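Local coordinates for dnab-like replicative helicase (PDB 3BH0), which belongs to the DnaB family of replicative helicases and probably hydrolyses ATP to drive DNA unwinding, this chain holding its ATPase domain, at residues Q162-I167 / K214-E219; Q173-R176 / R182-V185. All coordinates share one frame; numbering follows the deposited sequence.

Interaction 1. Residues Q162-I167 / K214-E219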
ATOM      1  N   GLN A 162       4.093 -17.629   0.892  1.00 35.65           N
ATOM      2  CA  GLN A 162       5.287 -16.803   0.765  1.00 35.20           C
ATOM      3  C   GLN A 162       5.734 -16.368   2.146  1.00 34.86           C
ATOM      4  O   GLN A 162       4.933 -15.837   2.927  1.00 34.99           O
ATOM      5  CB  GLN A 162       5.035 -15.549  -0.081  1.00 35.17           C
ATOM      6  CG  GLN A 162       4.516 -15.785  -1.475  1.00 34.64           C
ATOM      7  CD  GLN A 162       4.373 -14.494  -2.247  1.00 34.98           C
ATOM      8  OE1 GLN A 162       5.250 -13.649  -2.211  1.00 36.61           O
ATOM      9  NE2 GLN A 162       3.250 -14.326  -2.934  1.00 37.15           N
ATOM     10  N   SER A 163       7.005 -16.613   2.446  1.00 33.92           N
ATOM     11  CA  SER A 163       7.625 -16.134   3.681  1.00 33.61           C
ATOM     12  C   SER A 163       8.239 -14.769   3.386  1.00 33.02           C
ATOM     13  O   SER A 163       8.274 -14.346   2.220  1.00 32.81           O
ATOM     14  CB  SER A 163       8.709 -17.124   4.110  1.00 33.47           C
ATOM     15  OG  SER A 163       9.631 -17.310   3.040  1.00 33.22           O
ATOM     16  N   VAL A 164       8.731 -14.081   4.410  1.00 32.81           N
ATOM     17  CA  VAL A 164       9.530 -12.864   4.171  1.00 33.37           C
ATOM     18  C   VAL A 164      10.824 -13.229   3.443  1.00 34.48           C
ATOM     19  O   VAL A 164      11.310 -12.481   2.600  1.00 35.00           O
ATOM     20  CB  VAL A 164       9.863 -12.090   5.466  1.00 32.70           C
ATOM     21  CG1 VAL A 164      10.716 -10.858   5.151  1.00 31.69           C
ATOM     22  CG2 VAL A 164       8.600 -11.671   6.155  1.00 32.03           C
ATOM     23  N   ASN A 165      11.365 -14.390   3.774  1.00 35.79           N
ATOM     24  CA  ASN A 165      12.557 -14.903   3.129  1.00 37.67           C
ATOM     25  C   ASN A 165      12.352 -15.006   1.627  1.00 37.41           C
ATOM     26  O   ASN A 165      13.156 -14.500   0.835  1.00 37.54           O
ATOM     27  CB  ASN A 165      12.896 -16.272   3.717  1.00 38.72           C
ATOM     28  CG  ASN A 165      14.369 -16.552   3.693  1.00 42.35           C
ATOM     29  OD1 ASN A 165      14.933 -16.901   2.641  1.00 47.30           O
ATOM     30  ND2 ASN A 165      15.019 -16.399   4.849  1.00 44.01           N
ATOM     31  N   TYR A 166      11.237 -15.627   1.248  1.00 37.49           N
ATOM     32  CA  TYR A 166      10.831 -15.732  -0.146  1.00 37.10           C
ATOM     33  C   TYR A 166      10.762 -14.359  -0.803  1.00 36.77           C
ATOM     34  O   TYR A 166      11.208 -14.183  -1.928  1.00 36.82           O
ATOM     35  CB  TYR A 166       9.490 -16.471  -0.247  1.00 37.34           C
ATOM     36  CG  TYR A 166       8.924 -16.528  -1.641  1.00 38.48           C
ATOM     37  CD1 TYR A 166       9.127 -17.643  -2.452  1.00 40.16           C
ATOM     38  CD2 TYR A 166       8.184 -15.456  -2.161  1.00 38.13           C
ATOM     39  CE1 TYR A 166       8.602 -17.683  -3.759  1.00 40.44           C
ATOM     40  CE2 TYR A 166       7.669 -15.485  -3.444  1.00 37.51           C
ATOM     41  CZ  TYR A 166       7.873 -16.597  -4.233  1.00 38.85           C
ATOM     42  OH  TYR A 166       7.358 -16.615  -5.506  1.00 39.06           O
ATOM     43  N   ILE A 167      10.203 -13.384  -0.093  1.00 36.92           N
ATOM     44  CA  ILE A 167      10.003 -12.038  -0.653  1.00 36.54           C
ATOM     45  C   ILE A 167      11.316 -11.272  -0.749  1.00 37.31           C
ATOM     46  O   ILE A 167      11.526 -10.497  -1.692  1.00 36.99           O
ATOM     47  CB  ILE A 167       8.937 -11.233   0.149  1.00 36.46           C
ATOM     48  CG1 ILE A 167       7.568 -11.926   0.030  1.00 35.97           C
ATOM     49  CG2 ILE A 167       8.907  -9.766  -0.282  1.00 33.89           C
ATOM     50  CD1 ILE A 167       6.452 -11.283   0.810  1.00 35.52           C
ATOM     51  N   LYS A 214      10.670  -5.024   8.236  1.00 34.23           N
ATOM     52  CA  LYS A 214      11.338  -3.739   8.454  1.00 34.78           C
ATOM     53  C   LYS A 214      12.848  -3.855   8.153  1.00 35.12           C
ATOM     54  O   LYS A 214      13.431  -2.983   7.493  1.00 34.84           O
ATOM     55  CB  LYS A 214      11.054  -3.230   9.881  1.00 34.34           C
ATOM     56  CG  LYS A 214      11.810  -1.969  10.323  1.00 34.55           C
ATOM     57  CD  LYS A 214      11.778  -0.854   9.286  1.00 33.99           C
ATOM     58  CE  LYS A 214      12.444   0.413   9.797  1.00 33.36           C
ATOM     59  NZ  LYS A 214      12.325   1.490   8.766  1.00 33.52           N
ATOM     60  N   LYS A 215      13.464  -4.937   8.638  1.00 35.78           N
ATOM     61  CA  LYS A 215      14.872  -5.236   8.358  1.00 36.57           C
ATOM     62  C   LYS A 215      15.108  -5.300   6.837  1.00 36.70           C
ATOM     63  O   LYS A 215      16.043  -4.685   6.325  1.00 36.09           O
ATOM     64  CB  LYS A 215      15.289  -6.551   9.034  1.00 36.66           C
ATOM     65  CG  LYS A 215      16.767  -6.593   9.379  1.00 39.71           C
ATOM     66  CD  LYS A 215      17.275  -7.992   9.659  1.00 42.51           C
ATOM     67  CE  LYS A 215      17.163  -8.350  11.133  1.00 44.89           C
ATOM     68  NZ  LYS A 215      17.843  -9.663  11.400  1.00 46.99           N
ATOM     69  N   MET A 216      14.234  -6.021   6.130  1.00 36.80           N
ATOM     70  CA  MET A 216      14.266  -6.085   4.673  1.00 37.52           C
ATOM     71  C   MET A 216      14.160  -4.707   4.012  1.00 37.55           C
ATOM     72  O   MET A 216      14.923  -4.396   3.096  1.00 37.63           O
ATOM     73  CB  MET A 216      13.162  -7.000   4.151  1.00 37.19           C
ATOM     74  CG  MET A 216      13.099  -7.070   2.621  1.00 37.68           C
ATOM     75  SD  MET A 216      11.862  -8.233   2.028  1.00 38.68           S
ATOM     76  CE  MET A 216      10.361  -7.281   2.302  1.00 36.57           C
ATOM     77  N   ALA A 217      13.207  -3.890   4.466  1.00 37.84           N
ATOM     78  CA  ALA A 217      13.058  -2.518   3.983  1.00 38.07           C
ATOM     79  C   ALA A 217      14.394  -1.786   4.094  1.00 38.59           C
ATOM     80  O   ALA A 217      14.863  -1.172   3.134  1.00 38.52           O
ATOM     81  CB  ALA A 217      11.974  -1.787   4.781  1.00 37.63           C
ATOM     82  N   ARG A 218      14.991  -1.878   5.284  1.00 39.40           N
ATOM     83  CA  ARG A 218      16.270  -1.242   5.605  1.00 40.13           C
ATOM     84  C   ARG A 218      17.463  -1.850   4.845  1.00 40.21           C
ATOM     85  O   ARG A 218      18.200  -1.127   4.177  1.00 40.34           O
ATOM     86  CB  ARG A 218      16.512  -1.300   7.124  1.00 39.71           C
ATOM     87  CG  ARG A 218      15.634  -0.351   7.930  1.00 40.53           C
ATOM     88  CD  ARG A 218      16.349   0.959   8.273  1.00 41.56           C
ATOM     89  NE  ARG A 218      17.287   0.729   9.369  1.00 43.14           N
ATOM     90  CZ  ARG A 218      18.585   1.017   9.346  1.00 42.08           C
ATOM     91  NH1 ARG A 218      19.147   1.618   8.303  1.00 41.81           N
ATOM     92  NH2 ARG A 218      19.308   0.729  10.410  1.00 42.91           N
ATOM     93  N   GLU A 219      17.630  -3.169   4.952  1.00 40.49           N
ATOM     94  CA  GLU A 219      18.819  -3.882   4.449  1.00 40.81           C
ATOM     95  C   GLU A 219      18.889  -3.885   2.930  1.00 40.28           C
ATOM     96  O   GLU A 219      19.970  -3.755   2.362  1.00 40.55           O
ATOM     97  CB  GLU A 219      18.886  -5.315   5.010  1.00 40.67           C
ATOM     98  CG  GLU A 219      20.282  -5.930   5.049  1.00 44.51           C
ATOM     99  CD  GLU A 219      20.552  -6.753   6.332  1.00 50.11           C
ATOM    100  OE1 GLU A 219      19.786  -7.708   6.622  1.00 50.64           O
ATOM    101  OE2 GLU A 219      21.547  -6.444   7.049  1.00 51.92           O
TER
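Met216 reaches from helix 202-220 to Val164 and Ile167 at the beginning of helix 164-176, joining two helices of the P-loop NTPase core of this helicase. The nearest CA atoms across the contact, those of Val164 and Met216, are 8.3 Å from each other, and the contact is carried mainly by side chains. Met216 has the most surface buried of the three. Its CG lies anti to the backbone N (chi1 178°) and the next torsion is also extended, which carries the sulfur straight out from its helix; a bend at chi3 (76°) then turns the methyl aside. SD touches both residues of the other helix, lying 4.2 Å from Val164 CG1 and also meeting Ile167 CG2, while CE, at the chain's end, packs on Ile167 CG2. The side chains of Met216 and Ile167 cross at about a right angle, giving a local rather than a lengthwise contact. Val164 also touches Ile209, Asp212 and Leu213 of helix 202-220, and Met216 continues onto Trp168 and Thr171. The first turn of helix 164-176 is itself fixed by an N-cap: Ser163 OG accepts from Tyr166 N at 2.9 Å, with a nearly straight N-H...O angle of 164°. This turn presents Ile167 CG2 to the methionine, 3.9 Å from Met216 CE and 4.1 Å from Met216 SD.

Interaction 2. Residues Q173-R176 / R182-V185; sequences QTKR and RVIV
Thr174 OG1 is gripped by two groups, the side-chain ND2 of Asn100 and the backbone O of Lys170, while the methyl on the same CB carries the threonine's contact with Val183. The division follows from the first torsion (chi1 -66°): OG1 sits beside the backbone N and CG2 lies anti to it, so that the polar branch meets strand 98-103 and its own helix as the methyl meets strand 183-188. Thr174 CG2 rests 4.0 Å from Val183 CG2 and 4.2 Å from Val183 CG1, contacting both branches of the valine. Lys175 adds only the inner part of its chain, with CG 4.1 Å from Val183 CG2; beyond it the chain bends at chi3, and NZ bonds to Leu220 O where helix 202-220 ends. Val183 CG2 is therefore touched by two successive helix residues. The topology is a beta-alpha-beta crossover: strand 154-157 leads through helix 164-176 to the parallel strand 183-188, with strand 98-103 between the two in the sheet. Here the 173-176 part of the helix lies against the start of the returning strand, and the closest CA pair, Lys175 and Val183, is 6.9 Å apart. Across the two segments the contact is wholly between carbon atoms, which implies van der Waals packing; the bonds of OG1 are consistent with holding the rotation that turns CG2 to Val183.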
ATOM      1  N   GLN A 173      16.388  -9.833  -6.524  1.00 48.58           N
ATOM      2  CA  GLN A 173      16.166 -10.220  -7.910  1.00 49.69           C
ATOM      3  C   GLN A 173      15.586  -9.079  -8.757  1.00 49.45           C
ATOM      4  O   GLN A 173      16.049  -8.856  -9.866  1.00 49.98           O
ATOM      5  CB  GLN A 173      15.271 -11.467  -7.937  1.00 49.56           C
ATOM      6  CG  GLN A 173      15.216 -12.182  -9.265  1.00 51.50           C
ATOM      7  CD  GLN A 173      14.263 -13.366  -9.263  1.00 51.67           C
ATOM      8  OE1 GLN A 173      14.284 -14.209  -8.359  1.00 53.80           O
ATOM      9  NE2 GLN A 173      13.428 -13.443 -10.294  1.00 55.02           N
ATOM     10  N   THR A 174      14.602  -8.351  -8.229  1.00 49.96           N
ATOM     11  CA  THR A 174      14.014  -7.172  -8.914  1.00 50.34           C
ATOM     12  C   THR A 174      14.971  -5.987  -8.952  1.00 51.22           C
ATOM     13  O   THR A 174      15.030  -5.246  -9.932  1.00 51.60           O
ATOM     14  CB  THR A 174      12.667  -6.706  -8.248  1.00 49.93           C
ATOM     15  OG1 THR A 174      11.667  -7.715  -8.416  1.00 48.86           O
ATOM     16  CG2 THR A 174      12.149  -5.401  -8.847  1.00 48.61           C
ATOM     17  N   LYS A 175      15.690  -5.788  -7.858  1.00 52.61           N
ATOM     18  CA  LYS A 175      16.668  -4.711  -7.758  1.00 53.79           C
ATOM     19  C   LYS A 175      17.696  -4.863  -8.865  1.00 54.26           C
ATOM     20  O   LYS A 175      17.901  -3.955  -9.664  1.00 54.07           O
ATOM     21  CB  LYS A 175      17.356  -4.761  -6.395  1.00 53.76           C
ATOM     22  CG  LYS A 175      16.695  -3.932  -5.323  1.00 53.82           C
ATOM     23  CD  LYS A 175      17.683  -3.778  -4.184  1.00 54.51           C
ATOM     24  CE  LYS A 175      17.993  -2.318  -3.933  1.00 54.74           C
ATOM     25  NZ  LYS A 175      19.119  -2.223  -2.965  1.00 55.22           N
ATOM     26  N   ARG A 176      18.316  -6.037  -8.914  1.00 55.51           N
ATOM     27  CA  ARG A 176      19.303  -6.370  -9.945  1.00 56.96           C
ATOM     28  C   ARG A 176      18.814  -6.094 -11.370  1.00 57.11           C
ATOM     29  O   ARG A 176      19.599  -5.667 -12.225  1.00 57.40           O
ATOM     30  CB  ARG A 176      19.709  -7.835  -9.812  1.00 57.23           C
ATOM     31  CG  ARG A 176      21.141  -8.129 -10.233  1.00 60.02           C
ATOM     32  CD  ARG A 176      21.444  -9.619 -10.037  1.00 64.18           C
ATOM     33  NE  ARG A 176      20.318 -10.440 -10.483  1.00 66.83           N
ATOM     34  CZ  ARG A 176      20.299 -11.157 -11.605  1.00 68.15           C
ATOM     35  NH1 ARG A 176      21.369 -11.191 -12.404  1.00 67.71           N
ATOM     36  NH2 ARG A 176      19.204 -11.850 -11.922  1.00 68.28           N
ATOM     37  N   ARG A 182      13.994   3.019  -7.548  1.00 49.43           N
ATOM     38  CA  ARG A 182      13.471   2.696  -6.226  1.00 48.11           C
ATOM     39  C   ARG A 182      12.322   1.686  -6.340  1.00 46.95           C
ATOM     40  O   ARG A 182      11.328   1.952  -7.025  1.00 47.04           O
ATOM     41  CB  ARG A 182      13.065   3.968  -5.462  1.00 48.48           C
ATOM     42  CG  ARG A 182      13.029   5.241  -6.303  1.00 48.09           C
ATOM     43  CD  ARG A 182      12.793   6.486  -5.454  1.00 48.08           C
ATOM     44  NE  ARG A 182      11.666   7.248  -5.985  1.00 49.14           N
ATOM     45  CZ  ARG A 182      11.339   8.485  -5.629  1.00 49.35           C
ATOM     46  NH1 ARG A 182      12.059   9.143  -4.736  1.00 49.03           N
ATOM     47  NH2 ARG A 182      10.280   9.068  -6.176  1.00 50.90           N
ATOM     48  N   VAL A 183      12.517   0.520  -5.712  1.00 45.23           N
ATOM     49  CA  VAL A 183      11.564  -0.602  -5.667  1.00 43.48           C
ATOM     50  C   VAL A 183      10.602  -0.446  -4.484  1.00 42.67           C
ATOM     51  O   VAL A 183      10.998  -0.007  -3.400  1.00 42.16           O
ATOM     52  CB  VAL A 183      12.315  -1.966  -5.542  1.00 43.49           C
ATOM     53  CG1 VAL A 183      11.357  -3.153  -5.449  1.00 42.56           C
ATOM     54  CG2 VAL A 183      13.272  -2.172  -6.704  1.00 43.80           C
ATOM     55  N   ILE A 184       9.337  -0.809  -4.690  1.00 41.65           N
ATOM     56  CA  ILE A 184       8.342  -0.744  -3.619  1.00 40.28           C
ATOM     57  C   ILE A 184       7.713  -2.118  -3.468  1.00 39.63           C
ATOM     58  O   ILE A 184       7.157  -2.651  -4.419  1.00 40.03           O
ATOM     59  CB  ILE A 184       7.271   0.328  -3.909  1.00 40.40           C
ATOM     60  CG1 ILE A 184       7.929   1.694  -4.102  1.00 39.71           C
ATOM     61  CG2 ILE A 184       6.202   0.375  -2.781  1.00 40.08           C
ATOM     62  CD1 ILE A 184       7.629   2.326  -5.428  1.00 38.81           C
ATOM     63  N   VAL A 185       7.812  -2.699  -2.279  1.00 38.35           N
ATOM     64  CA  VAL A 185       7.278  -4.044  -2.045  1.00 37.16           C
ATOM     65  C   VAL A 185       5.911  -3.962  -1.363  1.00 36.90           C
ATOM     66  O   VAL A 185       5.820  -3.584  -0.202  1.00 36.36           O
ATOM     67  CB  VAL A 185       8.285  -4.909  -1.238  1.00 37.05           C
ATOM     68  CG1 VAL A 185       7.815  -6.352  -1.102  1.00 34.67           C
ATOM     69  CG2 VAL A 185       9.666  -4.850  -1.911  1.00 36.79           C
TER

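Helix 164-176 is common to both contacts: interaction 1 uses its first turn against helix 202-220, and interaction 2 a part farther along it against strand 183-188. Their centres are about 12 Å apart, yet they join directly, since Ile167 CG2 lies 3.7 Å from Val185 CG1. Three groups meet there in one cluster, with Ile167 CG2 touching both Val185 CG1 and Met216 CE. Thr171, touched by both Met216 and Val185, gives a second connection along the helix. In the sheet, strand 183-188 is two places from strand 70-74, which leads into the probable Walker A P-loop; none of the residues in either contact belongs to that motif.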